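Local atomic coordinates of uncharacterized protein (Bacteroides uniformis, PDB entry 4K61), a protein that is of unknown function but belongs to a putative beta-lactamase-inhibitor-like family of the PepSY clan. Residues Glu28-Ala33 and Lys43-Gly48. Sequence-based numbering, arbitrary orientation.
Sequences ESYYVA and KVWFDG
Tyr31 O is held by one hydrogen bond from the opposing strand, Phe46 N donating to it at 2.8 Å, and a weaker CA-H...O contact from Trp45 CA, 3.4 Å from Tyr31 O, supplements it. Phe46 O answers by accepting from Tyr31 N, and Ala33 and Val44 exchange the same pair of backbone bonds two residues along. Between them Val32 and Trp45 form a non-hydrogen-bonded pair, and here the side chains do the work. CG1 of Val32 stands anti to the backbone N (chi1 180°), which lays CG2 over one face of the indole, 3.6 Å from the centroid of the five-membered ring, in a CH-pi contact. NE1 of the same indole is hydrogen-bonded to Asp27 OD2. Tyr30 meets the indole's edge with its ring face, the planes at 72° in an offset edge-to-face pair, while its CB touches Trp45 CD1 at 3.8 Å. On the other face of the sheet Tyr31, Ala33 and Phe46 pack against helix 6-15. Past the last bridge, water 1 accepts from Gly48 N at 3.0 Å; its contact with Ser29 O is suspiciously short, leaving a water bridge doubtful. This is the open end of an antiparallel beta hairpin, strands 30-37 and 40-46, within a meandering sheet whose strands follow chain order.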
loop_
_atom_site.group_PDB
_atom_site.type_symbol
_atom_site.label_atom_id
_atom_site.label_comp_id
_atom_site.label_asym_id
_atom_site.label_seq_id
_atom_site.Cartn_x
_atom_site.Cartn_y
_atom_site.Cartn_z
ATOM N N GLU A 28 0.712 14.041 3.691
ATOM C CA GLU A 28 0.693 14.703 4.985
ATOM C C GLU A 28 2.118 14.983 5.540
ATOM O O GLU A 28 2.840 15.856 5.013
ATOM C CB GLU A 28 -0.308 14.004 5.935
ATOM C CG GLU A 28 -0.015 12.616 6.491
ATOM C CD GLU A 28 -1.246 11.958 7.149
ATOM O OE1 GLU A 28 -2.417 12.366 6.883
ATOM O OE2 GLU A 28 -1.041 11.023 7.963
ATOM N N SER A 29 2.535 14.234 6.556
ATOM C CA SER A 29 3.827 14.439 7.220
ATOM C C SER A 29 5.043 13.780 6.524
ATOM O O SER A 29 6.150 13.832 7.054
ATOM C CB SER A 29 3.736 13.833 8.622
ATOM O OG SER A 29 4.945 14.079 9.321
ATOM N N TYR A 30 4.844 13.126 5.377
ATOM C CA TYR A 30 5.838 12.205 4.818
ATOM C C TYR A 30 6.238 12.521 3.386
ATOM O O TYR A 30 5.490 13.162 2.627
ATOM C CB TYR A 30 5.249 10.791 4.842
ATOM C CG TYR A 30 4.820 10.382 6.212
ATOM C CD1 TYR A 30 5.754 9.957 7.162
ATOM C CD2 TYR A 30 3.485 10.445 6.577
ATOM C CE1 TYR A 30 5.367 9.634 8.449
ATOM C CE2 TYR A 30 3.087 10.090 7.854
ATOM C CZ TYR A 30 4.031 9.688 8.776
ATOM O OH TYR A 30 3.606 9.365 10.029
ATOM N N TYR A 31 7.452 12.102 3.039
ATOM C CA TYR A 31 7.915 12.090 1.663
ATOM C C TYR A 31 7.634 10.715 1.136
ATOM O O TYR A 31 7.925 9.715 1.799
ATOM C CB TYR A 31 9.414 12.331 1.611
ATOM C CG TYR A 31 9.808 13.631 2.217
ATOM C CD1 TYR A 31 9.744 14.829 1.483
ATOM C CD2 TYR A 31 10.210 13.703 3.537
ATOM C CE1 TYR A 31 10.069 16.019 2.050
ATOM C CE2 TYR A 31 10.533 14.898 4.106
ATOM C CZ TYR A 31 10.471 16.057 3.362
ATOM O OH TYR A 31 10.806 17.249 3.920
ATOM N N VAL A 32 7.128 10.652 -0.091
ATOM C CA VAL A 32 6.833 9.359 -0.688
ATOM C C VAL A 32 7.631 9.214 -1.960
ATOM O O VAL A 32 7.554 10.061 -2.865
ATOM C CB VAL A 32 5.326 9.204 -0.988
ATOM C CG1 VAL A 32 5.055 7.834 -1.624
ATOM C CG2 VAL A 32 4.506 9.421 0.283
ATOM N N ALA A 33 8.422 8.129 -2.006
ATOM C CA ALA A 33 9.138 7.712 -3.193
ATOM C C ALA A 33 8.352 6.667 -3.918
ATOM O O ALA A 33 7.909 5.692 -3.319
ATOM C CB ALA A 33 10.509 7.155 -2.839
ATOM N N LYS A 43 6.265 1.912 -3.216
ATOM C CA LYS A 43 6.225 3.198 -2.592
ATOM C C LYS A 43 6.776 3.076 -1.200
ATOM O O LYS A 43 6.519 2.103 -0.480
ATOM C CB LYS A 43 4.802 3.786 -2.541
ATOM C CG LYS A 43 4.297 4.296 -3.877
ATOM C CD LYS A 43 2.859 4.786 -3.763
ATOM C CE LYS A 43 2.381 5.422 -5.044
ATOM N NZ LYS A 43 2.161 4.388 -6.081
ATOM N N VAL A 44 7.585 4.050 -0.827
ATOM C CA VAL A 44 8.172 4.049 0.497
ATOM C C VAL A 44 7.958 5.437 1.104
ATOM O O VAL A 44 8.199 6.466 0.452
ATOM C CB VAL A 44 9.680 3.741 0.489
ATOM C CG1 VAL A 44 10.221 3.714 1.895
ATOM C CG2 VAL A 44 9.975 2.395 -0.145
ATOM N N TRP A 45 7.450 5.432 2.327
ATOM C CA TRP A 45 7.141 6.654 3.076
ATOM C C TRP A 45 8.287 6.935 4.020
ATOM O O TRP A 45 8.689 6.023 4.775
ATOM C CB TRP A 45 5.857 6.489 3.917
ATOM C CG TRP A 45 4.563 6.694 3.154
ATOM C CD1 TRP A 45 3.701 7.744 3.265
ATOM C CD2 TRP A 45 3.993 5.816 2.173
ATOM N NE1 TRP A 45 2.647 7.596 2.404
ATOM C CE2 TRP A 45 2.792 6.406 1.736
ATOM C CE3 TRP A 45 4.377 4.576 1.624
ATOM C CZ2 TRP A 45 1.990 5.824 0.775
ATOM C CZ3 TRP A 45 3.551 3.989 0.680
ATOM C CH2 TRP A 45 2.391 4.619 0.254
ATOM N N PHE A 46 8.776 8.196 4.010
ATOM C CA PHE A 46 9.828 8.607 4.930
ATOM C C PHE A 46 9.341 9.754 5.780
ATOM O O PHE A 46 8.690 10.692 5.267
ATOM C CB PHE A 46 11.071 9.083 4.172
ATOM C CG PHE A 46 11.735 8.017 3.386
ATOM C CD1 PHE A 46 11.320 7.760 2.093
ATOM C CD2 PHE A 46 12.756 7.235 3.936
ATOM C CE1 PHE A 46 11.903 6.760 1.346
ATOM C CE2 PHE A 46 13.342 6.213 3.176
ATOM C CZ PHE A 46 12.924 5.994 1.889
ATOM N N ASP A 47 9.685 9.716 7.071
ATOM C CA ASP A 47 9.425 10.875 7.911
ATOM C C ASP A 47 10.487 11.982 7.738
ATOM O O ASP A 47 11.434 11.832 6.986
ATOM C CB ASP A 47 9.222 10.463 9.394
ATOM C CG ASP A 47 10.475 9.860 10.044
ATOM O OD1 ASP A 47 11.629 10.157 9.617
ATOM O OD2 ASP A 47 10.253 9.099 11.035
ATOM N N GLY A 48 10.362 13.065 8.490
ATOM C CA GLY A 48 11.341 14.167 8.441
ATOM C C GLY A 48 12.761 13.813 8.856
ATOM O O GLY A 48 13.701 14.553 8.549
HETATM O O HOH W 1 7.477 13.505 9.028
#